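Local coordinates for protein probable dipeptidase (Pseudomonas aeruginosa, PDB 3B40) that probably hydrolyses dipeptides as a metal-dependent dipeptidase of the membrane dipeptidase (M19) family, built on a TIM-barrel scaffold, at residues H81-G86 and P179-S184; N111-A116 and F131-S136; A228-S233 and K256-V261. The protein carries 11 engineered substitutions. One frame throughout, in Å; residues are numbered along the deposited sequence.

Contact 1 of 3, residues H81-G86 and P179-S184; sequences HKPTPG and PFFNDS. Engineered in segment 179-184: S184 (natural residue Thr).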
ATOM      1  N   HIS A  81      19.445  -5.563  13.298  1.00 34.61           N
ATOM      2  CA  HIS A  81      20.359  -6.566  12.783  1.00 35.42           C
ATOM      3  C   HIS A  81      20.395  -6.423  11.278  1.00 35.43           C
ATOM      4  O   HIS A  81      19.341  -6.325  10.631  1.00 34.38           O
ATOM      5  CB  HIS A  81      19.902  -7.964  13.217  1.00 35.81           C
ATOM      6  CG  HIS A  81      19.634  -8.067  14.689  1.00 37.88           C
ATOM      7  ND1 HIS A  81      20.609  -8.414  15.599  1.00 39.75           N
ATOM      8  CD2 HIS A  81      18.514  -7.820  15.413  1.00 39.47           C
ATOM      9  CE1 HIS A  81      20.099  -8.395  16.819  1.00 40.56           C
ATOM     10  NE2 HIS A  81      18.829  -8.036  16.733  1.00 40.98           N
ATOM     11  N   LYS A  82      21.605  -6.362  10.726  1.00 35.33           N
ATOM     12  CA  LYS A  82      21.746  -6.344   9.286  1.00 35.72           C
ATOM     13  C   LYS A  82      21.322  -7.694   8.721  1.00 36.00           C
ATOM     14  O   LYS A  82      21.496  -8.727   9.379  1.00 35.74           O
ATOM     15  CB  LYS A  82      23.167  -5.965   8.844  1.00 35.73           C
ATOM     16  CG  LYS A  82      23.314  -4.479   8.666  1.00 36.05           C
ATOM     17  CD  LYS A  82      24.694  -4.040   8.200  1.00 37.90           C
ATOM     18  CE  LYS A  82      24.865  -2.573   8.525  1.00 38.97           C
ATOM     19  NZ  LYS A  82      25.563  -1.804   7.470  1.00 38.99           N
ATOM     20  N   PRO A  83      20.705  -7.677   7.527  1.00 36.41           N
ATOM     21  CA  PRO A  83      20.312  -8.895   6.826  1.00 37.07           C
ATOM     22  C   PRO A  83      21.476  -9.815   6.498  1.00 38.41           C
ATOM     23  O   PRO A  83      22.511  -9.361   5.987  1.00 38.67           O
ATOM     24  CB  PRO A  83      19.708  -8.373   5.523  1.00 36.68           C
ATOM     25  CG  PRO A  83      19.269  -7.011   5.846  1.00 36.76           C
ATOM     26  CD  PRO A  83      20.295  -6.471   6.782  1.00 36.13           C
ATOM     27  N   THR A  84      21.273 -11.095   6.799  1.00 39.29           N
ATOM     28  CA  THR A  84      22.170 -12.192   6.438  1.00 40.56           C
ATOM     29  C   THR A  84      21.384 -13.065   5.457  1.00 40.86           C
ATOM     30  O   THR A  84      20.201 -12.804   5.229  1.00 41.16           O
ATOM     31  CB  THR A  84      22.537 -13.027   7.681  1.00 40.45           C
ATOM     32  OG1 THR A  84      21.354 -13.652   8.201  1.00 42.14           O
ATOM     33  CG2 THR A  84      23.164 -12.155   8.762  1.00 40.24           C
ATOM     34  N   PRO A  85      22.013 -14.113   4.876  1.00 41.48           N
ATOM     35  CA  PRO A  85      21.205 -14.874   3.906  1.00 41.34           C
ATOM     36  C   PRO A  85      20.007 -15.607   4.540  1.00 40.85           C
ATOM     37  O   PRO A  85      19.024 -15.879   3.844  1.00 41.00           O
ATOM     38  CB  PRO A  85      22.218 -15.867   3.286  1.00 41.87           C
ATOM     39  CG  PRO A  85      23.597 -15.338   3.684  1.00 41.73           C
ATOM     40  CD  PRO A  85      23.377 -14.667   5.012  1.00 41.27           C
ATOM     41  N   GLY A  86      20.090 -15.889   5.845  1.00 40.32           N
ATOM     42  CA  GLY A  86      19.039 -16.605   6.598  1.00 38.89           C
ATOM     43  C   GLY A  86      17.778 -15.782   6.782  1.00 38.19           C
ATOM     44  O   GLY A  86      16.718 -16.299   7.170  1.00 38.04           O
ATOM     45  N   PRO A 179      20.110   2.075   2.678  1.00 17.74           N
ATOM     46  CA  PRO A 179      21.547   1.994   2.920  1.00 17.91           C
ATOM     47  C   PRO A 179      21.904   0.962   3.998  1.00 18.51           C
ATOM     48  O   PRO A 179      22.985   0.393   3.961  1.00 17.93           O
ATOM     49  CB  PRO A 179      21.912   3.405   3.356  1.00 18.19           C
ATOM     50  CG  PRO A 179      20.674   3.978   3.916  1.00 17.12           C
ATOM     51  CD  PRO A 179      19.549   3.373   3.095  1.00 17.87           C
ATOM     52  N   PHE A 180      20.982   0.694   4.918  1.00 17.86           N
ATOM     53  CA  PHE A 180      21.130  -0.432   5.861  1.00 18.10           C
ATOM     54  C   PHE A 180      21.252  -1.826   5.191  1.00 17.17           C
ATOM     55  O   PHE A 180      21.863  -2.744   5.766  1.00 16.99           O
ATOM     56  CB  PHE A 180      19.968  -0.419   6.858  1.00 18.81           C
ATOM     57  CG  PHE A 180      20.199  -1.286   8.069  1.00 19.98           C
ATOM     58  CD1 PHE A 180      21.171  -0.943   9.015  1.00 21.44           C
ATOM     59  CD2 PHE A 180      19.421  -2.416   8.280  1.00 21.09           C
ATOM     60  CE1 PHE A 180      21.400  -1.751  10.166  1.00 23.04           C
ATOM     61  CE2 PHE A 180      19.636  -3.234   9.421  1.00 23.31           C
ATOM     62  CZ  PHE A 180      20.616  -2.891  10.365  1.00 21.35           C
ATOM     63  N   PHE A 181      20.671  -1.990   3.995  1.00 15.85           N
ATOM     64  CA  PHE A 181      20.781  -3.244   3.204  1.00 15.59           C
ATOM     65  C   PHE A 181      21.951  -3.193   2.194  1.00 15.21           C
ATOM     66  O   PHE A 181      22.090  -4.068   1.330  1.00 15.53           O
ATOM     67  CB  PHE A 181      19.486  -3.486   2.413  1.00 16.07           C
ATOM     68  CG  PHE A 181      18.257  -3.730   3.270  1.00 18.10           C
ATOM     69  CD1 PHE A 181      18.376  -4.050   4.628  1.00 19.28           C
ATOM     70  CD2 PHE A 181      16.973  -3.697   2.686  1.00 20.04           C
ATOM     71  CE1 PHE A 181      17.217  -4.283   5.407  1.00 22.30           C
ATOM     72  CE2 PHE A 181      15.822  -3.926   3.444  1.00 19.78           C
ATOM     73  CZ  PHE A 181      15.943  -4.221   4.813  1.00 18.57           C
ATOM     74  N   ASN A 182      22.733  -2.124   2.282  1.00 15.45           N
ATOM     75  CA  ASN A 182      23.826  -1.786   1.346  1.00 15.40           C
ATOM     76  C   ASN A 182      23.298  -1.577  -0.087  1.00 15.23           C
ATOM     77  O   ASN A 182      23.980  -1.856  -1.060  1.00 14.92           O
ATOM     78  CB  ASN A 182      24.973  -2.827   1.427  1.00 14.77           C
ATOM     79  CG  ASN A 182      26.229  -2.380   0.680  1.00 15.82           C
ATOM     80  OD1 ASN A 182      26.557  -1.195   0.674  1.00 17.07           O
ATOM     81  ND2 ASN A 182      26.925  -3.329   0.029  1.00 16.43           N
ATOM     82  N   ASP A 183      22.075  -1.065  -0.209  1.00 15.83           N
ATOM     83  CA  ASP A 183      21.429  -0.876  -1.527  1.00 16.11           C
ATOM     84  C   ASP A 183      22.100   0.236  -2.329  1.00 16.86           C
ATOM     85  O   ASP A 183      22.532   1.248  -1.756  1.00 17.05           O
ATOM     86  CB  ASP A 183      19.949  -0.505  -1.357  1.00 16.04           C
ATOM     87  CG  ASP A 183      19.066  -1.692  -1.022  1.00 17.43           C
ATOM     88  OD1 ASP A 183      19.545  -2.845  -1.023  1.00 19.82           O
ATOM     89  OD2 ASP A 183      17.852  -1.477  -0.792  1.00 19.16           O
ATOM     90  N   SER A 184      22.170   0.068  -3.649  1.00 16.61           N
ATOM     91  CA  SER A 184      22.484   1.182  -4.545  1.00 17.12           C
ATOM     92  C   SER A 184      21.244   1.553  -5.352  1.00 17.43           C
ATOM     93  O   SER A 184      20.517   0.656  -5.807  1.00 18.03           O
ATOM     94  CB  SER A 184      23.645   0.811  -5.502  1.00 17.45           C
ATOM     95  OG  SER A 184      24.884   0.882  -4.807  1.00 16.63           O
TER

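Contact 2 of 3, residues N111-A116 and F131-S136; sequences NQVGIA and FAIVMS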
ATOM      1  N   ASN A 111     -19.564 -16.883   8.653  1.00 24.55           N
ATOM      2  CA  ASN A 111     -20.714 -16.033   8.357  1.00 25.07           C
ATOM      3  C   ASN A 111     -20.305 -14.569   8.280  1.00 24.21           C
ATOM      4  O   ASN A 111     -21.107 -13.721   7.939  1.00 24.62           O
ATOM      5  CB  ASN A 111     -21.810 -16.202   9.416  1.00 25.34           C
ATOM      6  CG  ASN A 111     -22.222 -17.652   9.605  1.00 28.27           C
ATOM      7  OD1 ASN A 111     -22.462 -18.368   8.634  1.00 29.92           O
ATOM      8  ND2 ASN A 111     -22.270 -18.100  10.860  1.00 30.08           N
ATOM      9  N   GLN A 112     -19.056 -14.265   8.614  1.00 23.29           N
ATOM     10  CA  GLN A 112     -18.645 -12.857   8.735  1.00 22.35           C
ATOM     11  C   GLN A 112     -17.568 -12.422   7.734  1.00 21.62           C
ATOM     12  O   GLN A 112     -17.434 -11.220   7.450  1.00 21.96           O
ATOM     13  CB  GLN A 112     -18.168 -12.561  10.161  1.00 22.71           C
ATOM     14  CG  GLN A 112     -19.250 -12.557  11.235  1.00 24.80           C
ATOM     15  CD  GLN A 112     -18.804 -11.828  12.486  1.00 28.84           C
ATOM     16  OE1 GLN A 112     -18.798 -10.586  12.543  1.00 31.51           O
ATOM     17  NE2 GLN A 112     -18.415 -12.588  13.499  1.00 30.07           N
ATOM     18  N   VAL A 113     -16.789 -13.387   7.239  1.00 20.43           N
ATOM     19  CA  VAL A 113     -15.618 -13.129   6.381  1.00 19.76           C
ATOM     20  C   VAL A 113     -15.492 -14.156   5.271  1.00 18.93           C
ATOM     21  O   VAL A 113     -15.721 -15.336   5.498  1.00 18.70           O
ATOM     22  CB  VAL A 113     -14.285 -13.248   7.175  1.00 20.09           C
ATOM     23  CG1 VAL A 113     -13.169 -12.541   6.436  1.00 20.04           C
ATOM     24  CG2 VAL A 113     -14.423 -12.701   8.594  1.00 20.21           C
ATOM     25  N   GLY A 114     -15.105 -13.706   4.074  1.00 18.13           N
ATOM     26  CA  GLY A 114     -14.621 -14.620   3.036  1.00 17.05           C
ATOM     27  C   GLY A 114     -13.421 -14.063   2.256  1.00 16.48           C
ATOM     28  O   GLY A 114     -13.122 -12.879   2.321  1.00 15.39           O
ATOM     29  N   ILE A 115     -12.780 -14.913   1.461  1.00 15.92           N
ATOM     30  CA  ILE A 115     -11.752 -14.447   0.529  1.00 16.06           C
ATOM     31  C   ILE A 115     -12.341 -14.420  -0.881  1.00 15.64           C
ATOM     32  O   ILE A 115     -12.944 -15.396  -1.322  1.00 15.88           O
ATOM     33  CB  ILE A 115     -10.465 -15.313   0.603  1.00 15.81           C
ATOM     34  CG1 ILE A 115      -9.868 -15.242   2.011  1.00 17.87           C
ATOM     35  CG2 ILE A 115      -9.402 -14.820  -0.405  1.00 16.14           C
ATOM     36  CD1 ILE A 115      -8.748 -16.299   2.286  1.00 17.41           C
ATOM     37  N   ALA A 116     -12.200 -13.283  -1.557  1.00 14.69           N
ATOM     38  CA  ALA A 116     -12.620 -13.109  -2.949  1.00 14.38           C
ATOM     39  C   ALA A 116     -11.518 -13.505  -3.940  1.00 15.10           C
ATOM     40  O   ALA A 116     -10.399 -12.978  -3.883  1.00 14.99           O
ATOM     41  CB  ALA A 116     -13.007 -11.666  -3.170  1.00 14.43           C
ATOM     42  N   PHE A 131     -17.344  -9.635   5.115  1.00 20.30           N
ATOM     43  CA  PHE A 131     -16.181  -8.829   4.767  1.00 18.26           C
ATOM     44  C   PHE A 131     -15.362  -9.599   3.733  1.00 17.54           C
ATOM     45  O   PHE A 131     -15.005 -10.760   3.941  1.00 16.20           O
ATOM     46  CB  PHE A 131     -15.332  -8.564   6.002  1.00 18.24           C
ATOM     47  CG  PHE A 131     -14.147  -7.660   5.758  1.00 17.09           C
ATOM     48  CD1 PHE A 131     -14.312  -6.276   5.677  1.00 17.73           C
ATOM     49  CD2 PHE A 131     -12.858  -8.190   5.646  1.00 18.11           C
ATOM     50  CE1 PHE A 131     -13.206  -5.433   5.491  1.00 16.79           C
ATOM     51  CE2 PHE A 131     -11.746  -7.348   5.449  1.00 15.31           C
ATOM     52  CZ  PHE A 131     -11.933  -5.977   5.359  1.00 16.41           C
ATOM     53  N   ALA A 132     -15.062  -8.933   2.626  1.00 16.52           N
ATOM     54  CA  ALA A 132     -14.367  -9.578   1.506  1.00 16.66           C
ATOM     55  C   ALA A 132     -12.870  -9.270   1.497  1.00 16.92           C
ATOM     56  O   ALA A 132     -12.425  -8.140   1.218  1.00 16.94           O
ATOM     57  CB  ALA A 132     -15.007  -9.198   0.192  1.00 15.72           C
ATOM     58  N   ILE A 133     -12.092 -10.279   1.845  1.00 17.43           N
ATOM     59  CA  ILE A 133     -10.634 -10.178   1.773  1.00 17.24           C
ATOM     60  C   ILE A 133     -10.173 -10.428   0.354  1.00 17.18           C
ATOM     61  O   ILE A 133     -10.564 -11.427  -0.266  1.00 17.09           O
ATOM     62  CB  ILE A 133      -9.965 -11.206   2.698  1.00 17.81           C
ATOM     63  CG1 ILE A 133     -10.201 -10.834   4.166  1.00 18.16           C
ATOM     64  CG2 ILE A 133      -8.446 -11.350   2.381  1.00 17.53           C
ATOM     65  CD1 ILE A 133      -9.814 -11.947   5.141  1.00 17.86           C
ATOM     66  N   VAL A 134      -9.345  -9.524  -0.166  1.00 16.36           N
ATOM     67  CA  VAL A 134      -8.623  -9.781  -1.395  1.00 17.43           C
ATOM     68  C   VAL A 134      -7.187 -10.094  -0.958  1.00 16.83           C
ATOM     69  O   VAL A 134      -6.548  -9.282  -0.283  1.00 17.12           O
ATOM     70  CB  VAL A 134      -8.676  -8.576  -2.368  1.00 17.53           C
ATOM     71  CG1 VAL A 134      -7.697  -8.789  -3.539  1.00 19.24           C
ATOM     72  CG2 VAL A 134     -10.111  -8.370  -2.870  1.00 17.40           C
ATOM     73  N   MET A 135      -6.734 -11.311  -1.253  1.00 16.77           N
ATOM     74  CA  MET A 135      -5.443 -11.774  -0.774  1.00 14.69           C
ATOM     75  C   MET A 135      -4.438 -11.204  -1.738  1.00 15.64           C
ATOM     76  O   MET A 135      -4.467 -11.525  -2.921  1.00 14.65           O
ATOM     77  CB  MET A 135      -5.321 -13.294  -0.825  1.00 14.68           C
ATOM     78  CG  MET A 135      -3.983 -13.818  -0.254  1.00 14.48           C
ATOM     79  SD  MET A 135      -3.846 -15.656  -0.099  1.00 10.06           S
ATOM     80  CE  MET A 135      -5.122 -15.929   1.147  1.00 17.73           C
ATOM     81  N   SER A 136      -3.559 -10.347  -1.232  1.00 15.75           N
ATOM     82  CA  SER A 136      -2.527  -9.764  -2.100  1.00 16.33           C
ATOM     83  C   SER A 136      -1.182 -10.261  -1.588  1.00 15.91           C
ATOM     84  O   SER A 136      -1.140 -11.040  -0.639  1.00 16.21           O
ATOM     85  CB  SER A 136      -2.619  -8.238  -2.115  1.00 15.76           C
ATOM     86  OG  SER A 136      -2.612  -7.709  -0.790  1.00 16.85           O
TER
HETATM   87  O   HOH W   1      -7.792 -13.135  -3.250  1.00 13.75           O

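Contact 3 of 3, residues A228-S233 and K256-V261; sequences APIVAS and KDSGGV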
ATOM      1  N   ALA A 228      -1.828  -6.579 -19.559  1.00 13.38           N
ATOM      2  CA  ALA A 228      -3.026  -6.461 -18.719  1.00 14.33           C
ATOM      3  C   ALA A 228      -2.946  -5.210 -17.853  1.00 14.77           C
ATOM      4  O   ALA A 228      -1.827  -4.721 -17.625  1.00 15.57           O
ATOM      5  CB  ALA A 228      -3.170  -7.703 -17.826  1.00 13.71           C
ATOM      6  N   PRO A 229      -4.117  -4.662 -17.417  1.00 13.74           N
ATOM      7  CA  PRO A 229      -4.120  -3.517 -16.479  1.00 14.40           C
ATOM      8  C   PRO A 229      -3.181  -3.688 -15.295  1.00 13.84           C
ATOM      9  O   PRO A 229      -3.031  -4.791 -14.757  1.00 13.49           O
ATOM     10  CB  PRO A 229      -5.588  -3.422 -16.031  1.00 13.73           C
ATOM     11  CG  PRO A 229      -6.355  -3.929 -17.331  1.00 13.59           C
ATOM     12  CD  PRO A 229      -5.492  -5.047 -17.818  1.00 14.28           C
ATOM     13  N   ILE A 230      -2.509  -2.594 -14.946  1.00 13.69           N
ATOM     14  CA  ILE A 230      -1.659  -2.569 -13.769  1.00 14.12           C
ATOM     15  C   ILE A 230      -2.230  -1.570 -12.768  1.00 13.83           C
ATOM     16  O   ILE A 230      -3.041  -0.694 -13.134  1.00 13.71           O
ATOM     17  CB  ILE A 230      -0.152  -2.292 -14.119  1.00 13.85           C
ATOM     18  CG1 ILE A 230       0.077  -0.887 -14.677  1.00 14.35           C
ATOM     19  CG2 ILE A 230       0.390  -3.401 -15.159  1.00 13.77           C
ATOM     20  CD1 ILE A 230       1.595  -0.500 -14.779  1.00 16.64           C
ATOM     21  N   VAL A 231      -1.818  -1.705 -11.518  1.00 12.38           N
ATOM     22  CA  VAL A 231      -2.391  -0.925 -10.442  1.00 13.11           C
ATOM     23  C   VAL A 231      -1.268  -0.380  -9.562  1.00 12.62           C
ATOM     24  O   VAL A 231      -0.197  -0.981  -9.455  1.00 13.40           O
ATOM     25  CB  VAL A 231      -3.415  -1.834  -9.633  1.00 13.45           C
ATOM     26  CG1 VAL A 231      -3.759  -1.260  -8.288  1.00 15.75           C
ATOM     27  CG2 VAL A 231      -4.720  -2.086 -10.515  1.00 12.10           C
ATOM     28  N   ALA A 232      -1.484   0.781  -8.966  1.00 11.84           N
ATOM     29  CA  ALA A 232      -0.663   1.218  -7.870  1.00 12.00           C
ATOM     30  C   ALA A 232      -1.576   1.139  -6.625  1.00 11.89           C
ATOM     31  O   ALA A 232      -2.449   1.992  -6.460  1.00 11.68           O
ATOM     32  CB  ALA A 232      -0.180   2.658  -8.106  1.00 11.68           C
ATOM     33  N   SER A 233      -1.357   0.133  -5.775  1.00 10.80           N
ATOM     34  CA  SER A 233      -2.289  -0.193  -4.698  1.00 11.48           C
ATOM     35  C   SER A 233      -2.248   0.830  -3.529  1.00 11.78           C
ATOM     36  O   SER A 233      -3.206   0.935  -2.766  1.00 11.18           O
ATOM     37  CB  SER A 233      -2.016  -1.612  -4.188  1.00 11.13           C
ATOM     38  OG  SER A 233      -0.778  -1.627  -3.485  1.00 11.48           O
ATOM     39  N   LYS A 256      -2.559   4.478 -16.261  1.00 14.76           N
ATOM     40  CA  LYS A 256      -3.821   4.808 -16.965  1.00 16.55           C
ATOM     41  C   LYS A 256      -3.907   4.059 -18.317  1.00 16.85           C
ATOM     42  O   LYS A 256      -4.916   3.421 -18.621  1.00 15.48           O
ATOM     43  CB  LYS A 256      -3.931   6.336 -17.197  1.00 16.13           C
ATOM     44  CG  LYS A 256      -5.204   6.801 -17.996  1.00 16.72           C
ATOM     45  CD  LYS A 256      -4.851   7.965 -18.928  1.00 22.90           C
ATOM     46  CE  LYS A 256      -5.961   9.000 -19.049  1.00 28.33           C
ATOM     47  NZ  LYS A 256      -7.309   8.433 -19.400  1.00 30.20           N
ATOM     48  N   ASP A 257      -2.834   4.145 -19.103  1.00 18.21           N
ATOM     49  CA  ASP A 257      -2.786   3.563 -20.455  1.00 18.63           C
ATOM     50  C   ASP A 257      -2.889   2.045 -20.460  1.00 18.44           C
ATOM     51  O   ASP A 257      -3.292   1.463 -21.451  1.00 19.18           O
ATOM     52  CB  ASP A 257      -1.513   3.957 -21.191  1.00 19.08           C
ATOM     53  CG  ASP A 257      -1.479   5.425 -21.603  1.00 20.74           C
ATOM     54  OD1 ASP A 257      -2.534   6.110 -21.622  1.00 23.13           O
ATOM     55  OD2 ASP A 257      -0.358   5.898 -21.901  1.00 20.73           O
ATOM     56  N   SER A 258      -2.531   1.391 -19.365  1.00 18.00           N
ATOM     57  CA  SER A 258      -2.753  -0.060 -19.251  1.00 16.94           C
ATOM     58  C   SER A 258      -4.217  -0.373 -18.979  1.00 17.09           C
ATOM     59  O   SER A 258      -4.604  -1.539 -19.037  1.00 16.52           O
ATOM     60  CB  SER A 258      -1.884  -0.673 -18.123  1.00 17.28           C
ATOM     61  OG  SER A 258      -2.413  -0.403 -16.821  1.00 15.57           O
ATOM     62  N   GLY A 259      -5.022   0.653 -18.657  1.00 15.47           N
ATOM     63  CA  GLY A 259      -6.406   0.434 -18.243  1.00 15.01           C
ATOM     64  C   GLY A 259      -6.538   0.323 -16.738  1.00 14.60           C
ATOM     65  O   GLY A 259      -7.593  -0.029 -16.238  1.00 15.02           O
ATOM     66  N   GLY A 260      -5.470   0.674 -16.014  1.00 14.04           N
ATOM     67  CA  GLY A 260      -5.376   0.374 -14.603  1.00 13.75           C
ATOM     68  C   GLY A 260      -5.833   1.470 -13.660  1.00 13.18           C
ATOM     69  O   GLY A 260      -6.570   2.382 -14.065  1.00 13.05           O
ATOM     70  N   VAL A 261      -5.393   1.398 -12.396  1.00 12.66           N
ATOM     71  CA  VAL A 261      -5.925   2.315 -11.367  1.00 12.05           C
ATOM     72  C   VAL A 261      -4.849   2.765 -10.402  1.00 12.09           C
ATOM     73  O   VAL A 261      -4.006   1.971  -9.984  1.00 11.29           O
ATOM     74  CB  VAL A 261      -7.133   1.689 -10.523  1.00 12.33           C
ATOM     75  CG1 VAL A 261      -7.737   2.734  -9.619  1.00 11.07           C
ATOM     76  CG2 VAL A 261      -8.233   1.141 -11.426  1.00 13.55           C
TER

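Contact 1 of 3, residues H81-G86 and P179-S184
K82 lays the aliphatic part of its side chain over one face of the F180 ring, while P83 pushes its pyrrolidine ring against F181, so that two consecutive residues of one loop meet two consecutive aromatics of the other. The first pairing is a CH-pi contact: CG of K82 lies 3.8 Å from the centroid of the F180 ring, 22° off the ring normal and displaced toward the rim. The methylenes CG and CE of K82 both touch the ring, CE passing 3.9 Å from CE1 of F180. In F180 a chi1 of -165° sets CG anti to the backbone N and beside the carbonyl carbon; the end of the ring comes nearer the other loop than CB does. Its edge meets a different partner, for the carbonyl O of H81 lies near the ring plane, 3.3 Å from CE2. In the second pairing the side chains of P83 and F181 cross at about a right angle, and CG of P83 comes within 3.3 Å of CD1 of F181, a tight approach. The F180-F181 pair belongs to a 3-10 turn over residues 179-181, closed by a bond from N182 N to P179 O. F180 also stacks on F316, and F181 touches P71 and M73; on the other loop, K82 N bonds to E313. The chemistry implies a surface contact built round a buried ring, held mainly by dispersion and shape, with a probable weak electrostatic share from the carbonyl O at the ring edge.

Contact 2 of 3, residues N111-A116 and F131-S136
V113, G114 and I115 run parallel to F131, A132 and I133 as paired strands, their short axes 4.7 Å apart at closest approach and turned by 29°. Four backbone bonds zip them together: F131 N to Q112 O, G114 N to F131 O, I133 N to G114 O and A116 N to I133 O. Beyond the last direct bond a water continues the ladder, giving a hydrogen to A116 O and accepting one from M135 N at 2.9 Å.

On the face that carries V113, I115, F131 and I133, the side chains of V113 and I115 each cross that of I133 at an oblique angle. CG1 of V113, anti to its backbone N (chi1 -161°), meets CD1 of I133 at 3.6 Å and also lies at the edge of the F131 ring, 4.4 Å from CD2. Farther along, CG1 of I115 rests 4.1 Å from CB of I133, and its CD1 touches the methyl of M135, with 3.8 Å between I115 CD1 and M135 CE. The bend at chi3 of M135 (-65°) swings CE to this place. Helix 87-108 covers this layer, V106 meeting I115 and L102 and M105 meeting I133, whereas F122 and L125 of helix 119-127 pack on A132 from the other face. A132 and V134 bond to strand 62-68 along the other edge of strand 131-138, and M135 bonds on to R159. Strand 113-115, helix 119-127 and strand 131-138 thus form a beta-alpha-beta unit that adds a short extra parallel strand beside the start of strand 131-138, itself one of the strands of the TIM-barrel fold.

Contact 3 of 3, residues A228-S233 and K256-V261
S258 and I230 make the tight end of this contact, where a side-chain hydroxyl stands in for a backbone acceptor. OG of S258 takes the N-H of I230 at 2.9 Å, with an angle of 166° at the hydrogen. A chi1 of 77° sets OG between the serine's own N and carbonyl carbon; the same hydroxyl also bonds to I255 O in the preceding helical turn, so it ties the helix end to the start of the preceding strand, 230-235. CG1 of I230 packs 3.3 Å from this OG. P229 lies alongside, its CG 3.4 Å from S258 O.

G260 makes a CA-H...O contact with the strand, its CA 3.0 Å from I230 O, an approach made possible by the absence of a side chain. G259, with positive phi, is where the chain leaves the helix in a Schellman motif, G259 N bonding back to K256 O. A single parallel bridge, V231 with V261, follows: V261 N gives a longer, bent bond to I230 O (3.2 Å, 141°), and A232 N gives a straighter one to V261 O. The side chains of V231 and V261 lie on one face but meet loosely, with 4.5 Å between V231 CG2 and V261 CB. The solvent side lies at exposed D257 and the outer side of the turn, whereas S258 turns its hydroxyl inward.

The surroundings complete the joint. Helix 389-409 packs on P229 through E406 and V407 and on V261 through N399 and R402, I255 of helix 249-257 touches I230 and A232, and V231 pairs with I209 and V211, placing strand 230-235 between strands 208-210 and 261-265.

Contacts 2 and 3 reach one curled parallel sheet; their centres lie about 23 Å apart and their nearest atoms about 7 Å. Contact 2 attaches an accessory strand to the barrel sheet, whereas contact 3 joins two consecutive barrel strands at the start of the second. Contact 1 is set apart at the surface, its centre about 35 Å from that of contact 2 and about 32 Å from that of contact 3, and it joins the loop after strand 62-68 to the loop after strand 160-162. Along the chain, contact 2 falls wholly between the two segments of contact 1, and contact 3 follows both. A longer-range contact thus pairs loops that follow two strands of the sheet.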